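Local structure of vinylacetyl-CoA Delta-isomerase (6VJR) at residues Y20-L25 with S232-S237. The protein probably acts as a flavin- and [4Fe-4S]-dependent 4-hydroxybutyryl-CoA dehydratase with vinylacetyl-CoA delta-isomerase activity. Residues are numbered along the deposited sequence; the frame is centred on the assembly and turned at random. Where two conformers were deposited one is given.
Sequences YLFGEL and SCDTRS. With NA (sodium ion), chain K; NA (sodium ion), chain L.
From a type I' beta hairpin, Leu21 to Glu24, the ring of Phe22 reaches the start of a short 3-10 segment at Asp234 and Thr235. Phe22 CZ does most of the touching: it lies 3.6 Å from Thr235 CG2, which approaches the ring obliquely, and 4.0 Å from Asp234 OD2. The carboxylate oxygen sits at the ring edge, near its plane, with the two flat groups turned 83° apart, and the same oxygen is held by a salt bridge to Arg230 NE and a hydrogen bond from the backbone N of Gln231. Leu21 CD1 lies over one face of the Phe22 ring, 3.7 Å above its plane and displaced toward the rim. Strand 19-21, the first arm of the hairpin, pairs in parallel with strand 224-228, and the contact joins the hairpin turn to the loop between strands 224-228 and 254-259. Asp396 of the second subunit accepts hydrogen bonds from the backbone N of Phe22 and Gly23, placing the turn at a subunit interface. Within the 3-10 segment, Asp234 O accepts from Ser237 N and, at 2.7 Å, from Ser237 OG. From the same segment, Arg236 O binds one sodium ion at 2.3 Å and Ser237 O a second at 2.4 Å, with one water bridging the two ions.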
ATOM      1  N   TYR A  20     -24.489 -34.178  -5.357  1.00 14.28           N
ATOM      2  CA  TYR A  20     -23.484 -34.640  -6.307  1.00 14.36           C
ATOM      3  C   TYR A  20     -22.113 -34.093  -5.925  1.00 13.44           C
ATOM      4  O   TYR A  20     -21.980 -32.890  -5.743  1.00 14.26           O
ATOM      5  CB  TYR A  20     -23.831 -34.206  -7.728  1.00 14.62           C
ATOM      6  CG  TYR A  20     -25.009 -34.985  -8.277  1.00 15.81           C
ATOM      7  CD1 TYR A  20     -24.895 -36.327  -8.605  1.00 17.29           C
ATOM      8  CD2 TYR A  20     -26.233 -34.385  -8.438  1.00 17.41           C
ATOM      9  CE1 TYR A  20     -25.971 -37.055  -9.076  1.00 17.77           C
ATOM     10  CE2 TYR A  20     -27.297 -35.094  -8.949  1.00 19.18           C
ATOM     11  CZ  TYR A  20     -27.178 -36.438  -9.264  1.00 18.87           C
ATOM     12  OH  TYR A  20     -28.241 -37.202  -9.691  1.00 20.88           O
ATOM     13  N   LEU A  21     -21.119 -34.999  -5.821  1.00 14.55           N
ATOM     14  CA  LEU A  21     -19.726 -34.623  -5.605  1.00 15.40           C
ATOM     15  C   LEU A  21     -18.854 -35.567  -6.411  1.00 14.30           C
ATOM     16  O   LEU A  21     -18.914 -36.778  -6.221  1.00 15.25           O
ATOM     17  CB  LEU A  21     -19.417 -34.695  -4.106  1.00 15.58           C
ATOM     18  CG  LEU A  21     -17.952 -34.513  -3.693  1.00 17.95           C
ATOM     19  CD1 LEU A  21     -17.325 -33.260  -4.254  1.00 18.22           C
ATOM     20  CD2 LEU A  21     -17.910 -34.492  -2.191  1.00 19.42           C
ATOM     21  N   PHE A  22     -18.053 -35.005  -7.336  1.00 14.21           N
ATOM     22  CA  PHE A  22     -17.184 -35.787  -8.190  1.00 16.06           C
ATOM     23  C   PHE A  22     -17.963 -36.830  -8.983  1.00 16.33           C
ATOM     24  O   PHE A  22     -17.454 -37.941  -9.247  1.00 17.23           O
ATOM     25  CB  PHE A  22     -16.072 -36.467  -7.385  1.00 16.67           C
ATOM     26  CG  PHE A  22     -15.134 -35.513  -6.683  1.00 16.85           C
ATOM     27  CD1 PHE A  22     -14.563 -34.433  -7.353  1.00 18.82           C
ATOM     28  CD2 PHE A  22     -14.775 -35.743  -5.359  1.00 17.43           C
ATOM     29  CE1 PHE A  22     -13.682 -33.590  -6.694  1.00 19.30           C
ATOM     30  CE2 PHE A  22     -13.926 -34.869  -4.684  1.00 18.23           C
ATOM     31  CZ  PHE A  22     -13.406 -33.774  -5.363  1.00 19.65           C
ATOM     32  N   GLY A  23     -19.155 -36.427  -9.441  1.00 15.07           N
ATOM     33  CA  GLY A  23     -19.957 -37.243 -10.333  1.00 17.22           C
ATOM     34  C   GLY A  23     -20.632 -38.434  -9.651  1.00 17.52           C
ATOM     35  O   GLY A  23     -21.043 -39.362 -10.348  1.00 22.37           O
ATOM     36  N   GLU A  24     -20.729 -38.412  -8.316  1.00 17.00           N
ATOM     37  CA  GLU A  24     -21.367 -39.483  -7.585  1.00 17.59           C
ATOM     38  C   GLU A  24     -22.360 -38.867  -6.607  1.00 15.85           C
ATOM     39  O   GLU A  24     -22.128 -37.768  -6.119  1.00 15.94           O
ATOM     40  CB  GLU A  24     -20.327 -40.276  -6.809  1.00 19.41           C
ATOM     41  CG  GLU A  24     -19.277 -40.933  -7.683  1.00 22.56           C
ATOM     42  CD  GLU A  24     -19.706 -42.182  -8.423  1.00 26.39           C
ATOM     43  OE1 GLU A  24     -18.879 -42.622  -9.243  1.00 29.30           O
ATOM     44  OE2 GLU A  24     -20.847 -42.686  -8.220  1.00 31.35           O
ATOM     45  N   LEU A  25     -23.459 -39.591  -6.363  1.00 16.35           N
ATOM     46  CA  LEU A  25     -24.347 -39.242  -5.278  1.00 17.15           C
ATOM     47  C   LEU A  25     -23.699 -39.566  -3.934  1.00 17.81           C
ATOM     48  O   LEU A  25     -23.162 -40.646  -3.726  1.00 21.89           O
ATOM     49  CB  LEU A  25     -25.609 -40.056  -5.420  1.00 19.30           C
ATOM     50  CG  LEU A  25     -26.615 -39.598  -6.474  1.00 22.66           C
ATOM     51  CD1 LEU A  25     -27.672 -40.684  -6.701  1.00 24.48           C
ATOM     52  CD2 LEU A  25     -27.279 -38.302  -6.128  1.00 24.50           C
ATOM     53  N   SER A 232      -9.536 -25.681  -3.280  1.00 13.93           N
ATOM     54  CA  SER A 232      -8.098 -25.897  -3.334  1.00 13.53           C
ATOM     55  C   SER A 232      -7.681 -26.982  -2.329  1.00 11.71           C
ATOM     56  O   SER A 232      -7.997 -26.865  -1.170  1.00 14.63           O
ATOM     57  CB  SER A 232      -7.335 -24.630  -3.113  1.00 14.10           C
ATOM     58  OG  SER A 232      -5.950 -24.932  -3.203  1.00 15.49           O
ATOM     59  N   CYS A 233      -7.023 -28.056  -2.788  1.00 12.45           N
ATOM     60  CA  CYS A 233      -6.534 -29.118  -1.912  1.00 13.19           C
ATOM     61  C   CYS A 233      -7.658 -29.943  -1.281  1.00 12.41           C
ATOM     62  O   CYS A 233      -7.400 -30.691  -0.313  1.00 13.72           O
ATOM     63  CB  CYS A 233      -5.570 -28.607  -0.819  1.00 12.88           C
ATOM     64  SG  CYS A 233      -4.094 -27.835  -1.481  1.00 15.94           S
ATOM     65  N   ASP A 234      -8.869 -29.891  -1.862  1.00 12.42           N
ATOM     66  CA  ASP A 234     -10.037 -30.569  -1.292  1.00 13.34           C
ATOM     67  C   ASP A 234      -9.736 -32.047  -0.989  1.00 14.33           C
ATOM     68  O   ASP A 234     -10.051 -32.551   0.091  1.00 15.10           O
ATOM     69  CB  ASP A 234     -11.249 -30.418  -2.196  1.00 13.49           C
ATOM     70  CG  ASP A 234     -11.082 -30.642  -3.702  1.00 14.06           C
ATOM     71  OD1 ASP A 234     -10.021 -31.186  -4.144  1.00 14.93           O
ATOM     72  OD2 ASP A 234     -11.979 -30.198  -4.457  1.00 15.04           O
ATOM     73  N   THR A 235      -9.142 -32.740  -1.953  1.00 13.79           N
ATOM     74  CA  THR A 235      -9.024 -34.180  -1.883  1.00 14.91           C
ATOM     75  C   THR A 235      -7.971 -34.655  -0.894  1.00 15.17           C
ATOM     76  O   THR A 235      -7.940 -35.853  -0.599  1.00 16.22           O
ATOM     77  CB  THR A 235      -8.858 -34.817  -3.252  1.00 16.58           C
ATOM     78  OG1 THR A 235      -7.663 -34.276  -3.788  1.00 17.53           O
ATOM     79  CG2 THR A 235     -10.088 -34.610  -4.126  1.00 16.58           C
ATOM     80  N   ARG A 236      -7.176 -33.744  -0.298  1.00 14.72           N
ATOM     81  CA  ARG A 236      -6.286 -34.196   0.748  1.00 14.84           C
ATOM     82  C   ARG A 236      -7.084 -34.806   1.895  1.00 14.37           C
ATOM     83  O   ARG A 236      -6.578 -35.677   2.633  1.00 16.74           O
ATOM     84  CB  ARG A 236      -5.411 -33.068   1.273  1.00 14.28           C
ATOM     85  CG  ARG A 236      -4.410 -32.633   0.212  1.00 14.32           C
ATOM     86  CD  ARG A 236      -3.404 -31.697   0.756  1.00 13.75           C
ATOM     87  NE  ARG A 236      -2.496 -31.134  -0.246  1.00 14.22           N
ATOM     88  CZ  ARG A 236      -1.488 -30.334   0.015  1.00 14.08           C
ATOM     89  NH1 ARG A 236      -1.185 -30.049   1.247  1.00 14.88           N
ATOM     90  NH2 ARG A 236      -0.742 -29.800  -0.970  1.00 15.18           N
ATOM     91  N   SER A 237      -8.286 -34.279   2.098  0.64 15.42           N
ATOM     92  CA  SER A 237      -9.177 -34.771   3.132  0.64 16.77           C
ATOM     93  C   SER A 237      -9.464 -36.263   2.964  0.64 17.67           C
ATOM     94  O   SER A 237      -9.716 -36.936   3.951  0.64 18.69           O
ATOM     95  CB  SER A 237     -10.478 -33.996   3.138  0.64 18.25           C
ATOM     96  OG  SER A 237     -11.203 -34.207   1.930  0.64 19.12           O
TER
HETATM   97 NA    NA K 607      -5.662 -36.495   4.615  1.00 20.38          NA
HETATM   98 NA    NA L 608      -9.713 -37.360   6.312  1.00 36.68          NA
HETATM   99  O   HOH W   1      -7.449 -36.449   6.135  1.00 22.65           O
HETATM  100  O   HOH W   2      -3.396 -36.780   3.523  1.00 30.89           O
HETATM  101  O   HOH W   3     -11.466 -35.607   6.683  1.00 23.65           O
HETATM  102  O   HOH W   4      -9.428 -37.201   8.911  1.00 36.72           O
HETATM  103  O   HOH W   5     -10.996 -38.764   7.033  1.00 39.44           O